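PDB 4F53: SusD homolog from Bacteroides ovatus, which probably binds mucin O-glycans as a TPR-like, SusD-family outer-membrane lipoprotein that takes part in sugar capture. Local coordinates for residues Gln36-Glu42 with Arg243-His248; Ala63-Leu67 with Tyr314-Gln319; Ala273-Arg278 with Tyr382-Lys388. All coordinates share one frame; numbering follows the deposited sequence.

Contact 1. Residues Gln36-Glu42 with Arg243-His248; sequences QDLMMPE and RKVADH
E42 reaches across with CG turned away from its own N (chi1 -176°) and an extended chain, bringing its carboxylate into the loop 243-248, while R243, also trans at chi1 but bent at chi3, swings its guanidinium back to meet it. The side chains cross at about a right angle. R243 grips a single oxygen end-on: NH1 and NH2 both donate to E42 OE1, at 3.1 and 3.0 Å, and OE1 lies in the guanidinium plane. A246 N donates to E42 OE1 as well, in a straighter bond (2.8 Å, 166°). E42 OE2 receives D247 N at 2.8 Å through its syn lone pair and H248 N from above the carboxylate plane. Five N-H groups thus fix the buried carboxylate, and so many donors would probably stabilise its charged form. D37 adds a second charge: its OD1 sits over the centre of the guanidinium face, 3.4 Å from R243 CZ, a purely electrostatic salt bridge to which no N-H points. That oxygen also accepts from E42 N, so D37 braces both partners of the ion pair. Near the guanidinium's edge, Q36 is itself tied to D183 and R184. Beside the main site, H248 ND1 donates to D247 OD2 (2.6 Å), and H248 NE2 is hydrogen-bonded to E44. The contact joins the end of helix 25-37 to the loop between strand 241-243 and helix 250-257; strand 332-335 packs against E42 and V245 through I332, and helices 44-58 and 110-131 flank the segment 36-42.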
ATOM      1  N   GLN A  36       9.231   1.757  14.446  1.00 37.74           N
ATOM      2  CA  GLN A  36       9.536   0.943  13.256  1.00 36.31           C
ATOM      3  C   GLN A  36       8.322   0.092  12.838  1.00 40.10           C
ATOM      4  O   GLN A  36       8.013  -0.028  11.652  1.00 39.05           O
ATOM      5  CB  GLN A  36      10.740   0.048  13.539  1.00 36.78           C
ATOM      6  CG  GLN A  36      11.220  -0.706  12.333  1.00 30.29           C
ATOM      7  CD  GLN A  36      12.338  -1.645  12.648  1.00 38.48           C
ATOM      8  OE1 GLN A  36      12.155  -2.689  13.284  1.00 36.24           O
ATOM      9  NE2 GLN A  36      13.524  -1.292  12.201  1.00 33.70           N
ATOM     10  N   ASP A  37       7.634  -0.479  13.823  1.00 37.37           N
ATOM     11  CA  ASP A  37       6.499  -1.353  13.593  1.00 35.98           C
ATOM     12  C   ASP A  37       5.342  -0.664  12.848  1.00 36.18           C
ATOM     13  O   ASP A  37       4.694  -1.299  12.016  1.00 36.10           O
ATOM     14  CB  ASP A  37       6.007  -1.884  14.950  1.00 38.85           C
ATOM     15  CG  ASP A  37       4.706  -2.674  14.877  1.00 47.18           C
ATOM     16  OD1 ASP A  37       4.601  -3.566  14.015  1.00 45.17           O
ATOM     17  OD2 ASP A  37       3.779  -2.346  15.630  1.00 56.91           O
ATOM     18  N   LEU A  38       5.086   0.612  13.143  1.00 30.80           N
ATOM     19  CA  LEU A  38       3.933   1.357  12.619  1.00 29.70           C
ATOM     20  C   LEU A  38       4.005   1.665  11.117  1.00 33.41           C
ATOM     21  O   LEU A  38       2.989   2.107  10.551  1.00 33.60           O
ATOM     22  CB  LEU A  38       3.666   2.636  13.450  1.00 30.21           C
ATOM     23  CG  LEU A  38       3.173   2.310  14.878  1.00 34.00           C
ATOM     24  CD1 LEU A  38       3.358   3.493  15.823  1.00 34.46           C
ATOM     25  CD2 LEU A  38       1.727   1.748  14.878  1.00 32.45           C
HETATM   26  N   MSE A  39       5.140   1.360  10.445  1.00 26.85           N
HETATM   27  CA  MSE A  39       5.209   1.537   8.978  1.00 25.74           C
HETATM   28  C   MSE A  39       4.254   0.567   8.256  1.00 31.67           C
HETATM   29  O   MSE A  39       3.736   0.868   7.183  1.00 30.70           O
HETATM   30  CB  MSE A  39       6.649   1.309   8.468  1.00 26.38           C
HETATM   31  CG  MSE A  39       7.651   2.302   9.084  1.00 32.20           C
HETATM   32 SE   MSE A  39       9.304   2.346   8.060  0.75 36.99          SE
HETATM   33  CE  MSE A  39      10.041   0.753   8.652  1.00 33.37           C
HETATM   34  N   MSE A  40       4.068  -0.620   8.850  1.00 29.23           N
HETATM   35  CA  MSE A  40       3.234  -1.728   8.353  1.00 27.37           C
HETATM   36  C   MSE A  40       2.806  -2.486   9.618  1.00 33.89           C
HETATM   37  O   MSE A  40       3.431  -3.489   9.987  1.00 33.22           O
HETATM   38  CB  MSE A  40       4.072  -2.581   7.377  1.00 27.92           C
HETATM   39  CG  MSE A  40       3.225  -3.477   6.489  1.00 32.35           C
HETATM   40 SE   MSE A  40       2.133  -2.462   5.213  0.75 36.92          SE
HETATM   41  CE  MSE A  40       3.616  -1.661   4.223  1.00 32.44           C
ATOM     42  N   PRO A  41       1.826  -1.919  10.373  1.00 33.58           N
ATOM     43  CA  PRO A  41       1.546  -2.423  11.733  1.00 32.90           C
ATOM     44  C   PRO A  41       1.177  -3.892  11.860  1.00 35.28           C
ATOM     45  O   PRO A  41       0.436  -4.442  11.066  1.00 33.36           O
ATOM     46  CB  PRO A  41       0.412  -1.532  12.237  1.00 35.44           C
ATOM     47  CG  PRO A  41      -0.060  -0.756  11.038  1.00 40.35           C
ATOM     48  CD  PRO A  41       1.073  -0.671  10.095  1.00 35.53           C
ATOM     49  N   GLU A  42       1.747  -4.513  12.891  1.00 31.69           N
ATOM     50  CA  GLU A  42       1.566  -5.906  13.252  1.00 30.84           C
ATOM     51  C   GLU A  42       0.292  -6.135  14.083  1.00 35.77           C
ATOM     52  O   GLU A  42      -0.352  -7.175  13.887  1.00 36.44           O
ATOM     53  CB  GLU A  42       2.785  -6.398  14.026  1.00 31.70           C
ATOM     54  CG  GLU A  42       2.709  -7.871  14.363  1.00 35.99           C
ATOM     55  CD  GLU A  42       3.848  -8.430  15.186  1.00 39.91           C
ATOM     56  OE1 GLU A  42       4.999  -7.976  15.004  1.00 36.15           O
ATOM     57  OE2 GLU A  42       3.589  -9.349  15.990  1.00 36.43           O
ATOM     58  N   ARG A 243       9.923  -7.042   7.998  1.00 29.56           N
ATOM     59  CA  ARG A 243      10.041  -7.029   9.456  1.00 29.75           C
ATOM     60  C   ARG A 243       9.758  -8.391  10.057  1.00 33.45           C
ATOM     61  O   ARG A 243       8.737  -9.006   9.761  1.00 32.28           O
ATOM     62  CB  ARG A 243       9.108  -5.972  10.085  1.00 27.83           C
ATOM     63  CG  ARG A 243       9.442  -5.675  11.550  1.00 30.62           C
ATOM     64  CD  ARG A 243       8.660  -4.510  12.136  1.00 34.26           C
ATOM     65  NE  ARG A 243       8.271  -4.760  13.539  1.00 42.25           N
ATOM     66  CZ  ARG A 243       7.303  -5.606  13.927  1.00 56.39           C
ATOM     67  NH1 ARG A 243       6.599  -6.299  13.020  1.00 31.86           N
ATOM     68  NH2 ARG A 243       7.038  -5.770  15.216  1.00 42.93           N
ATOM     69  N   LYS A 244      10.663  -8.851  10.929  1.00 31.19           N
ATOM     70  CA  LYS A 244      10.501 -10.102  11.679  1.00 29.82           C
ATOM     71  C   LYS A 244       9.468  -9.788  12.741  1.00 33.20           C
ATOM     72  O   LYS A 244       9.656  -8.844  13.545  1.00 32.86           O
ATOM     73  CB  LYS A 244      11.849 -10.611  12.244  1.00 32.51           C
ATOM     74  CG  LYS A 244      11.710 -11.770  13.224  1.00 52.76           C
ATOM     75  CD  LYS A 244      13.028 -12.194  13.810  1.00 68.68           C
ATOM     76  CE  LYS A 244      12.872 -13.363  14.745  1.00 85.85           C
ATOM     77  NZ  LYS A 244      14.169 -13.723  15.375  1.00103.89           N
ATOM     78  N   VAL A 245       8.320 -10.508  12.687  1.00 29.79           N
ATOM     79  CA  VAL A 245       7.189 -10.254  13.592  1.00 29.65           C
ATOM     80  C   VAL A 245       7.614 -10.433  15.056  1.00 39.24           C
ATOM     81  O   VAL A 245       8.478 -11.272  15.365  1.00 41.33           O
ATOM     82  CB  VAL A 245       5.904 -11.071  13.253  1.00 30.50           C
ATOM     83  CG1 VAL A 245       5.431 -10.780  11.833  1.00 27.83           C
ATOM     84  CG2 VAL A 245       6.086 -12.574  13.491  1.00 30.39           C
ATOM     85  N   ALA A 246       7.037  -9.612  15.940  1.00 36.12           N
ATOM     86  CA  ALA A 246       7.300  -9.707  17.378  1.00 37.21           C
ATOM     87  C   ALA A 246       6.497 -10.852  17.961  1.00 41.49           C
ATOM     88  O   ALA A 246       7.012 -11.587  18.796  1.00 43.54           O
ATOM     89  CB  ALA A 246       6.951  -8.399  18.074  1.00 38.07           C
ATOM     90  N   ASP A 247       5.258 -11.049  17.479  1.00 38.05           N
ATOM     91  CA  ASP A 247       4.394 -12.125  17.952  1.00 37.98           C
ATOM     92  C   ASP A 247       3.829 -12.961  16.777  1.00 38.05           C
ATOM     93  O   ASP A 247       4.111 -14.150  16.695  1.00 37.71           O
ATOM     94  CB  ASP A 247       3.270 -11.571  18.840  1.00 40.60           C
ATOM     95  CG  ASP A 247       2.507 -12.673  19.537  1.00 55.58           C
ATOM     96  OD1 ASP A 247       3.046 -13.242  20.512  1.00 60.84           O
ATOM     97  OD2 ASP A 247       1.410 -13.025  19.064  1.00 59.52           O
ATOM     98  N   HIS A 248       3.010 -12.367  15.905  1.00 33.14           N
ATOM     99  CA  HIS A 248       2.473 -13.099  14.759  1.00 31.70           C
ATOM    100  C   HIS A 248       2.112 -12.186  13.603  1.00 33.34           C
ATOM    101  O   HIS A 248       1.785 -11.016  13.819  1.00 31.74           O
ATOM    102  CB  HIS A 248       1.246 -13.938  15.160  1.00 33.41           C
ATOM    103  CG  HIS A 248       0.057 -13.163  15.634  1.00 36.97           C
ATOM    104  ND1 HIS A 248      -0.089 -12.808  16.978  1.00 39.17           N
ATOM    105  CD2 HIS A 248      -1.038 -12.759  14.944  1.00 38.36           C
ATOM    106  CE1 HIS A 248      -1.255 -12.184  17.056  1.00 39.10           C
ATOM    107  NE2 HIS A 248      -1.861 -12.119  15.854  1.00 39.15           N
TER
HETATM  108  O   HOH W   1       9.745  -3.386  14.990  1.00 39.03           O
HETATM  109  O   HOH W   2      -0.584  -9.558  14.893  1.00 39.76           O

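Contact 2. Residues Ala63-Leu67 with Tyr314-Gln319; sequences ADSNL and YNSWSQ
The Y314 ring is met at its edge, near its plane, by D64 O, which is 2.8 Å from Y314 OH in a weak hydrogen bond. S318 OG also lies in the ring plane at an edge, whereas N66 O and L67 CD2 approach obliquely. A water joins Y314 OH to N66 N. The second flat group, the Q319 amide, points NE2 at S65 O: the bond is 2.8 Å long and almost straight (178°), with the acceptor in the amide plane. An extended chain beyond CG (chi2 176°) carries the amide to this carbonyl. L67 lies between Y314 and Q319, coming at Q319 from the opposite direction. Its CD2 rests 3.6 Å from Y314 CB, and its CG is 3.8 Å from Q319 NE2. Behind it, the type I turn N315-S318 is closed twice over, as N315 O accepts from both S318 N and S318 OG. D64 is held by R74, and N66 by D260, close to a bound glycerol. A firm bond from Q319 and a weak one from Y314 to successive main-chain carbonyls dock a turn-bearing loop onto the chain leaving a two-stranded antiparallel sheet, 62-64 with 261-263, in a loop-rich part of this SusD-like fold.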
ATOM      1  N   ALA A  63     -10.611  -9.241  -0.847  1.00 27.29           N
ATOM      2  CA  ALA A  63     -12.059  -9.234  -0.864  1.00 27.89           C
ATOM      3  C   ALA A  63     -12.528  -9.680   0.501  1.00 32.87           C
ATOM      4  O   ALA A  63     -12.257 -10.811   0.899  1.00 32.79           O
ATOM      5  CB  ALA A  63     -12.593 -10.156  -1.953  1.00 28.97           C
ATOM      6  N   ASP A  64     -13.214  -8.799   1.234  1.00 30.99           N
ATOM      7  CA  ASP A  64     -13.832  -9.122   2.522  1.00 30.37           C
ATOM      8  C   ASP A  64     -14.793 -10.301   2.315  1.00 35.74           C
ATOM      9  O   ASP A  64     -15.449 -10.381   1.273  1.00 34.99           O
ATOM     10  CB  ASP A  64     -14.530  -7.890   3.118  1.00 31.67           C
ATOM     11  CG  ASP A  64     -13.618  -6.654   3.254  1.00 45.31           C
ATOM     12  OD1 ASP A  64     -12.436  -6.823   3.678  1.00 46.05           O
ATOM     13  OD2 ASP A  64     -14.084  -5.514   2.919  1.00 44.70           O
ATOM     14  N   SER A  65     -14.778 -11.266   3.255  1.00 33.48           N
ATOM     15  CA  SER A  65     -15.555 -12.518   3.191  1.00 33.17           C
ATOM     16  C   SER A  65     -16.230 -12.830   4.543  1.00 39.35           C
ATOM     17  O   SER A  65     -16.374 -13.991   4.911  1.00 39.50           O
ATOM     18  CB  SER A  65     -14.654 -13.675   2.767  1.00 30.56           C
ATOM     19  OG  SER A  65     -13.564 -13.808   3.661  1.00 33.31           O
ATOM     20  N   ASN A  66     -16.612 -11.793   5.286  1.00 36.42           N
ATOM     21  CA  ASN A  66     -17.303 -11.963   6.551  1.00 38.00           C
ATOM     22  C   ASN A  66     -18.805 -12.166   6.239  1.00 43.01           C
ATOM     23  O   ASN A  66     -19.443 -11.297   5.630  1.00 42.15           O
ATOM     24  CB  ASN A  66     -17.045 -10.760   7.472  1.00 37.82           C
ATOM     25  CG  ASN A  66     -17.749 -10.840   8.800  1.00 45.77           C
ATOM     26  OD1 ASN A  66     -18.956 -10.687   8.890  1.00 43.35           O
ATOM     27  ND2 ASN A  66     -17.010 -11.069   9.860  1.00 39.16           N
ATOM     28  N   LEU A  67     -19.350 -13.322   6.636  1.00 40.60           N
ATOM     29  CA  LEU A  67     -20.737 -13.695   6.339  1.00 43.02           C
ATOM     30  C   LEU A  67     -21.722 -13.269   7.444  1.00 49.49           C
ATOM     31  O   LEU A  67     -22.908 -13.566   7.344  1.00 50.42           O
ATOM     32  CB  LEU A  67     -20.833 -15.222   6.094  1.00 43.64           C
ATOM     33  CG  LEU A  67     -19.784 -15.851   5.159  1.00 47.87           C
ATOM     34  CD1 LEU A  67     -19.924 -17.371   5.112  1.00 47.58           C
ATOM     35  CD2 LEU A  67     -19.819 -15.233   3.763  1.00 50.73           C
ATOM     36  N   TYR A 314     -23.740 -12.134   0.614  1.00 41.60           N
ATOM     37  CA  TYR A 314     -22.726 -13.103   0.195  1.00 39.32           C
ATOM     38  C   TYR A 314     -23.335 -14.444  -0.074  1.00 43.98           C
ATOM     39  O   TYR A 314     -24.240 -14.865   0.661  1.00 41.94           O
ATOM     40  CB  TYR A 314     -21.685 -13.294   1.300  1.00 38.41           C
ATOM     41  CG  TYR A 314     -20.694 -12.169   1.441  1.00 38.26           C
ATOM     42  CD1 TYR A 314     -20.962 -11.075   2.268  1.00 40.98           C
ATOM     43  CD2 TYR A 314     -19.465 -12.215   0.799  1.00 36.67           C
ATOM     44  CE1 TYR A 314     -20.047 -10.031   2.401  1.00 40.17           C
ATOM     45  CE2 TYR A 314     -18.543 -11.183   0.927  1.00 36.50           C
ATOM     46  CZ  TYR A 314     -18.837 -10.098   1.734  1.00 40.39           C
ATOM     47  OH  TYR A 314     -17.923  -9.107   1.884  1.00 38.31           O
ATOM     48  N   ASN A 315     -22.787 -15.166  -1.065  1.00 41.99           N
ATOM     49  CA  ASN A 315     -23.163 -16.565  -1.263  1.00 42.69           C
ATOM     50  C   ASN A 315     -22.566 -17.320  -0.061  1.00 45.97           C
ATOM     51  O   ASN A 315     -21.456 -16.964   0.357  1.00 45.61           O
ATOM     52  CB  ASN A 315     -22.620 -17.069  -2.598  1.00 42.66           C
ATOM     53  CG  ASN A 315     -23.480 -16.731  -3.786  1.00 55.03           C
ATOM     54  OD1 ASN A 315     -24.715 -16.731  -3.724  1.00 48.57           O
ATOM     55  ND2 ASN A 315     -22.839 -16.503  -4.914  1.00 43.35           N
ATOM     56  N   SER A 316     -23.297 -18.269   0.545  1.00 43.76           N
ATOM     57  CA  SER A 316     -22.828 -18.976   1.761  1.00 43.51           C
ATOM     58  C   SER A 316     -21.501 -19.752   1.590  1.00 46.60           C
ATOM     59  O   SER A 316     -20.894 -20.097   2.605  1.00 46.96           O
ATOM     60  CB  SER A 316     -23.895 -19.924   2.303  1.00 44.28           C
ATOM     61  OG  SER A 316     -24.139 -20.988   1.401  1.00 50.97           O
ATOM     62  N   TRP A 317     -21.061 -20.027   0.348  1.00 41.73           N
ATOM     63  CA  TRP A 317     -19.815 -20.771   0.116  1.00 40.84           C
ATOM     64  C   TRP A 317     -18.633 -19.869  -0.237  1.00 41.87           C
ATOM     65  O   TRP A 317     -17.569 -20.386  -0.580  1.00 41.20           O
ATOM     66  CB  TRP A 317     -19.997 -21.845  -0.978  1.00 40.38           C
ATOM     67  CG  TRP A 317     -21.038 -22.888  -0.670  1.00 42.26           C
ATOM     68  CD1 TRP A 317     -21.647 -23.120   0.529  1.00 45.33           C
ATOM     69  CD2 TRP A 317     -21.582 -23.841  -1.588  1.00 43.52           C
ATOM     70  NE1 TRP A 317     -22.577 -24.113   0.400  1.00 46.31           N
ATOM     71  CE2 TRP A 317     -22.547 -24.592  -0.886  1.00 48.96           C
ATOM     72  CE3 TRP A 317     -21.334 -24.147  -2.937  1.00 45.39           C
ATOM     73  CZ2 TRP A 317     -23.277 -25.630  -1.489  1.00 50.49           C
ATOM     74  CZ3 TRP A 317     -22.070 -25.159  -3.540  1.00 48.94           C
ATOM     75  CH2 TRP A 317     -23.030 -25.887  -2.822  1.00 51.07           C
ATOM     76  N   SER A 318     -18.792 -18.534  -0.080  1.00 37.30           N
ATOM     77  CA  SER A 318     -17.785 -17.499  -0.388  1.00 35.80           C
ATOM     78  C   SER A 318     -16.405 -17.714   0.236  1.00 38.60           C
ATOM     79  O   SER A 318     -15.408 -17.304  -0.369  1.00 36.68           O
ATOM     80  CB  SER A 318     -18.285 -16.118   0.025  1.00 37.70           C
ATOM     81  OG  SER A 318     -19.392 -15.771  -0.781  1.00 43.65           O
ATOM     82  N   GLN A 319     -16.321 -18.339   1.423  1.00 36.31           N
ATOM     83  CA  GLN A 319     -15.008 -18.533   2.067  1.00 35.30           C
ATOM     84  C   GLN A 319     -14.233 -19.704   1.416  1.00 36.42           C
ATOM     85  O   GLN A 319     -13.056 -19.869   1.693  1.00 36.39           O
ATOM     86  CB  GLN A 319     -15.130 -18.669   3.583  1.00 36.78           C
ATOM     87  CG  GLN A 319     -15.737 -17.408   4.227  1.00 40.33           C
ATOM     88  CD  GLN A 319     -15.971 -17.520   5.716  1.00 48.93           C
ATOM     89  OE1 GLN A 319     -15.914 -18.597   6.310  1.00 48.85           O
ATOM     90  NE2 GLN A 319     -16.203 -16.394   6.362  1.00 37.07           N
TER
HETATM   91  O   HOH W   3     -17.410  -8.959   4.602  1.00 34.94           O
HETATM   92  O   HOH W   4     -18.097 -14.846   8.587  1.00 36.55           O

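Contact 3. Residues Ala273-Arg278 with Tyr382-Lys388; sequences AYNDPR and YLASTGK
Polar contacts centre on the hydroxyl of Y382, which reaches the carboxylate of D276. Y382 OH lies 2.8 Å from D276 OD2, a weak hydrogen bond, and Q433 gives the hydroxyl a further partner. D276 is held by R278 in a side-on salt bridge: NE donates to OD1 (2.8 Å, 179°) and NH2 to OD2 (2.7 Å), each oxygen using its syn lone pair. OD1 also accepts from R278 N, so the loop folds round its own aspartate and presents OD2 to the tyrosine. The guanidinium stands nearly perpendicular to the Y382 ring, 85° between planes, with the hydroxyl at its edge; S369 takes NH1 and Q433 a further bond from NH2.

Apolar contacts line the same ring. Y382 lays CE1 3.6 Å from Y274 CB and CD1 4.0 Å from P277 CD, while F370 of helix 358-372 meets it at about 50°.

Main-chain atoms of G387 close the other end. G387 CA makes a CA-H...O contact with A273 O at 3.4 Å, and G387 O lies in plane at the edge of the Y274 ring.

Here a Schellman motif ends helix 265-273 at N275, and D276 makes the capping bond that leads toward helix 279-282. The contact is thus a helix-to-helix turn clasped by the end of helix 379-383 and the loop that follows it, within the helical TPR-like fold.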
ATOM      1  N   ALA A 273      -4.422 -15.211 -16.180  1.00 33.88           N
ATOM      2  CA  ALA A 273      -4.181 -14.845 -17.586  1.00 33.45           C
ATOM      3  C   ALA A 273      -2.700 -14.939 -17.937  1.00 36.11           C
ATOM      4  O   ALA A 273      -2.359 -15.316 -19.055  1.00 35.22           O
ATOM      5  CB  ALA A 273      -4.675 -13.442 -17.848  1.00 33.70           C
ATOM      6  N   TYR A 274      -1.819 -14.588 -16.976  1.00 31.88           N
ATOM      7  CA  TYR A 274      -0.376 -14.618 -17.210  1.00 30.76           C
ATOM      8  C   TYR A 274       0.264 -15.953 -16.814  1.00 36.13           C
ATOM      9  O   TYR A 274       1.491 -16.057 -16.900  1.00 36.63           O
ATOM     10  CB  TYR A 274       0.310 -13.461 -16.453  1.00 29.01           C
ATOM     11  CG  TYR A 274      -0.243 -12.088 -16.773  1.00 30.17           C
ATOM     12  CD1 TYR A 274      -0.815 -11.812 -18.017  1.00 32.44           C
ATOM     13  CD2 TYR A 274      -0.139 -11.046 -15.862  1.00 28.45           C
ATOM     14  CE1 TYR A 274      -1.361 -10.563 -18.299  1.00 31.87           C
ATOM     15  CE2 TYR A 274      -0.629  -9.778 -16.155  1.00 29.47           C
ATOM     16  CZ  TYR A 274      -1.256  -9.542 -17.368  1.00 36.56           C
ATOM     17  OH  TYR A 274      -1.720  -8.275 -17.653  1.00 31.76           O
ATOM     18  N   ASN A 275      -0.540 -16.962 -16.352  1.00 34.08           N
ATOM     19  CA  ASN A 275      -0.053 -18.275 -15.852  1.00 34.80           C
ATOM     20  C   ASN A 275       1.091 -18.019 -14.881  1.00 37.05           C
ATOM     21  O   ASN A 275       2.166 -18.585 -14.997  1.00 37.42           O
ATOM     22  CB  ASN A 275       0.382 -19.211 -17.003  1.00 37.03           C
ATOM     23  CG  ASN A 275      -0.766 -19.596 -17.908  1.00 57.61           C
ATOM     24  OD1 ASN A 275      -1.735 -20.238 -17.478  1.00 56.34           O
ATOM     25  ND2 ASN A 275      -0.711 -19.172 -19.173  1.00 45.34           N
ATOM     26  N   ASP A 276       0.878 -17.037 -13.996  1.00 32.04           N
ATOM     27  CA  ASP A 276       1.879 -16.559 -13.067  1.00 29.34           C
ATOM     28  C   ASP A 276       2.290 -17.623 -12.037  1.00 32.49           C
ATOM     29  O   ASP A 276       1.447 -18.101 -11.263  1.00 32.57           O
ATOM     30  CB  ASP A 276       1.364 -15.294 -12.389  1.00 28.87           C
ATOM     31  CG  ASP A 276       2.441 -14.361 -11.894  1.00 36.56           C
ATOM     32  OD1 ASP A 276       3.372 -14.837 -11.218  1.00 39.56           O
ATOM     33  OD2 ASP A 276       2.333 -13.152 -12.147  1.00 40.09           O
ATOM     34  N   PRO A 277       3.600 -17.974 -11.992  1.00 28.76           N
ATOM     35  CA  PRO A 277       4.073 -18.930 -10.961  1.00 28.06           C
ATOM     36  C   PRO A 277       4.091 -18.336  -9.543  1.00 32.10           C
ATOM     37  O   PRO A 277       4.309 -19.076  -8.595  1.00 33.26           O
ATOM     38  CB  PRO A 277       5.490 -19.312 -11.423  1.00 29.26           C
ATOM     39  CG  PRO A 277       5.927 -18.219 -12.269  1.00 34.22           C
ATOM     40  CD  PRO A 277       4.706 -17.533 -12.871  1.00 29.90           C
ATOM     41  N   ARG A 278       3.826 -17.041  -9.378  1.00 29.86           N
ATOM     42  CA  ARG A 278       3.728 -16.437  -8.036  1.00 29.17           C
ATOM     43  C   ARG A 278       2.385 -16.768  -7.422  1.00 32.19           C
ATOM     44  O   ARG A 278       2.190 -16.476  -6.260  1.00 31.21           O
ATOM     45  CB  ARG A 278       3.953 -14.915  -8.047  1.00 28.18           C
ATOM     46  CG  ARG A 278       5.388 -14.535  -8.378  1.00 31.96           C
ATOM     47  CD  ARG A 278       5.471 -13.086  -8.708  1.00 33.19           C
ATOM     48  NE  ARG A 278       4.883 -12.808 -10.017  1.00 29.43           N
ATOM     49  CZ  ARG A 278       5.036 -11.663 -10.656  1.00 33.65           C
ATOM     50  NH1 ARG A 278       5.763 -10.694 -10.125  1.00 25.14           N
ATOM     51  NH2 ARG A 278       4.486 -11.485 -11.847  1.00 23.81           N
ATOM     52  N   TYR A 382       7.870 -16.392 -18.652  1.00 33.30           N
ATOM     53  CA  TYR A 382       6.903 -15.435 -18.124  1.00 31.80           C
ATOM     54  C   TYR A 382       7.070 -14.080 -18.825  1.00 37.07           C
ATOM     55  O   TYR A 382       6.074 -13.508 -19.271  1.00 38.36           O
ATOM     56  CB  TYR A 382       7.028 -15.296 -16.606  1.00 31.42           C
ATOM     57  CG  TYR A 382       5.976 -14.373 -16.025  1.00 31.33           C
ATOM     58  CD1 TYR A 382       4.681 -14.828 -15.770  1.00 31.69           C
ATOM     59  CD2 TYR A 382       6.267 -13.033 -15.747  1.00 30.26           C
ATOM     60  CE1 TYR A 382       3.706 -13.976 -15.251  1.00 29.51           C
ATOM     61  CE2 TYR A 382       5.308 -12.182 -15.198  1.00 29.14           C
ATOM     62  CZ  TYR A 382       4.026 -12.653 -14.958  1.00 35.22           C
ATOM     63  OH  TYR A 382       3.067 -11.792 -14.449  1.00 30.27           O
ATOM     64  N   LEU A 383       8.329 -13.600 -18.975  1.00 32.79           N
ATOM     65  CA  LEU A 383       8.679 -12.327 -19.622  1.00 31.26           C
ATOM     66  C   LEU A 383       8.198 -12.249 -21.081  1.00 36.61           C
ATOM     67  O   LEU A 383       7.927 -11.158 -21.565  1.00 37.08           O
ATOM     68  CB  LEU A 383      10.199 -12.096 -19.560  1.00 31.37           C
ATOM     69  CG  LEU A 383      10.790 -11.754 -18.163  1.00 34.30           C
ATOM     70  CD1 LEU A 383      12.322 -11.723 -18.205  1.00 34.18           C
ATOM     71  CD2 LEU A 383      10.254 -10.442 -17.638  1.00 32.94           C
ATOM     72  N   ALA A 384       8.047 -13.388 -21.755  1.00 34.23           N
ATOM     73  CA  ALA A 384       7.593 -13.493 -23.147  1.00 34.08           C
ATOM     74  C   ALA A 384       6.072 -13.729 -23.262  1.00 38.44           C
ATOM     75  O   ALA A 384       5.542 -13.763 -24.368  1.00 39.99           O
ATOM     76  CB  ALA A 384       8.344 -14.632 -23.836  1.00 35.46           C
ATOM     77  N   SER A 385       5.385 -13.898 -22.140  1.00 36.18           N
ATOM     78  CA  SER A 385       3.946 -14.188 -22.053  1.00 36.66           C
ATOM     79  C   SER A 385       3.106 -13.071 -22.697  1.00 40.27           C
ATOM     80  O   SER A 385       3.367 -11.880 -22.463  1.00 38.91           O
ATOM     81  CB  SER A 385       3.535 -14.411 -20.589  1.00 38.49           C
ATOM     82  OG  SER A 385       2.129 -14.378 -20.375  1.00 53.61           O
ATOM     83  N   THR A 386       2.090 -13.468 -23.497  1.00 37.27           N
ATOM     84  CA  THR A 386       1.153 -12.538 -24.163  1.00 37.12           C
ATOM     85  C   THR A 386      -0.327 -12.871 -23.789  1.00 40.20           C
ATOM     86  O   THR A 386      -1.255 -12.469 -24.493  1.00 40.38           O
ATOM     87  CB  THR A 386       1.368 -12.513 -25.688  1.00 43.08           C
ATOM     88  OG1 THR A 386       1.224 -13.841 -26.194  1.00 47.93           O
ATOM     89  CG2 THR A 386       2.717 -11.922 -26.084  1.00 36.90           C
ATOM     90  N   GLY A 387      -0.512 -13.519 -22.648  1.00 36.66           N
ATOM     91  CA  GLY A 387      -1.808 -13.889 -22.095  1.00 37.13           C
ATOM     92  C   GLY A 387      -2.687 -12.691 -21.801  1.00 42.10           C
ATOM     93  O   GLY A 387      -2.226 -11.681 -21.263  1.00 41.18           O
ATOM     94  N   LYS A 388      -3.937 -12.765 -22.220  1.00 40.98           N
ATOM     95  CA  LYS A 388      -4.862 -11.651 -22.056  1.00 41.23           C
ATOM     96  C   LYS A 388      -5.845 -11.911 -20.940  1.00 41.25           C
ATOM     97  O   LYS A 388      -6.296 -13.051 -20.774  1.00 40.63           O
ATOM     98  CB  LYS A 388      -5.615 -11.385 -23.376  1.00 46.31           C
ATOM     99  CG  LYS A 388      -4.715 -10.871 -24.522  1.00 60.89           C
ATOM    100  CD  LYS A 388      -4.021  -9.517 -24.275  1.00 64.97           C
ATOM    101  CE  LYS A 388      -3.186  -9.095 -25.465  1.00 75.92           C
ATOM    102  NZ  LYS A 388      -2.052 -10.025 -25.730  1.00 80.85           N
TER

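In the fold
All three contacts are partly buried, but contact 1 lies nearest the middle of the chain, its centre about 15 Å from the chain centre against about 24 and 23 Å for contacts 2 and 3. None touches another; nearest atoms are about 15 to 17 Å apart, and no helix or strand is shared between them. Contact 1 rests on a charge network and main-chain N-H groups gathered round one carboxylate, contact 2 on a glutamine bond and a weaker tyrosine bond to main-chain carbonyls with a leucine between, and contact 3 mixes an internal salt bridge with tyrosine packing. Along the chain, contact 2 crosses both others, whereas contact 1 closes before contact 3 opens.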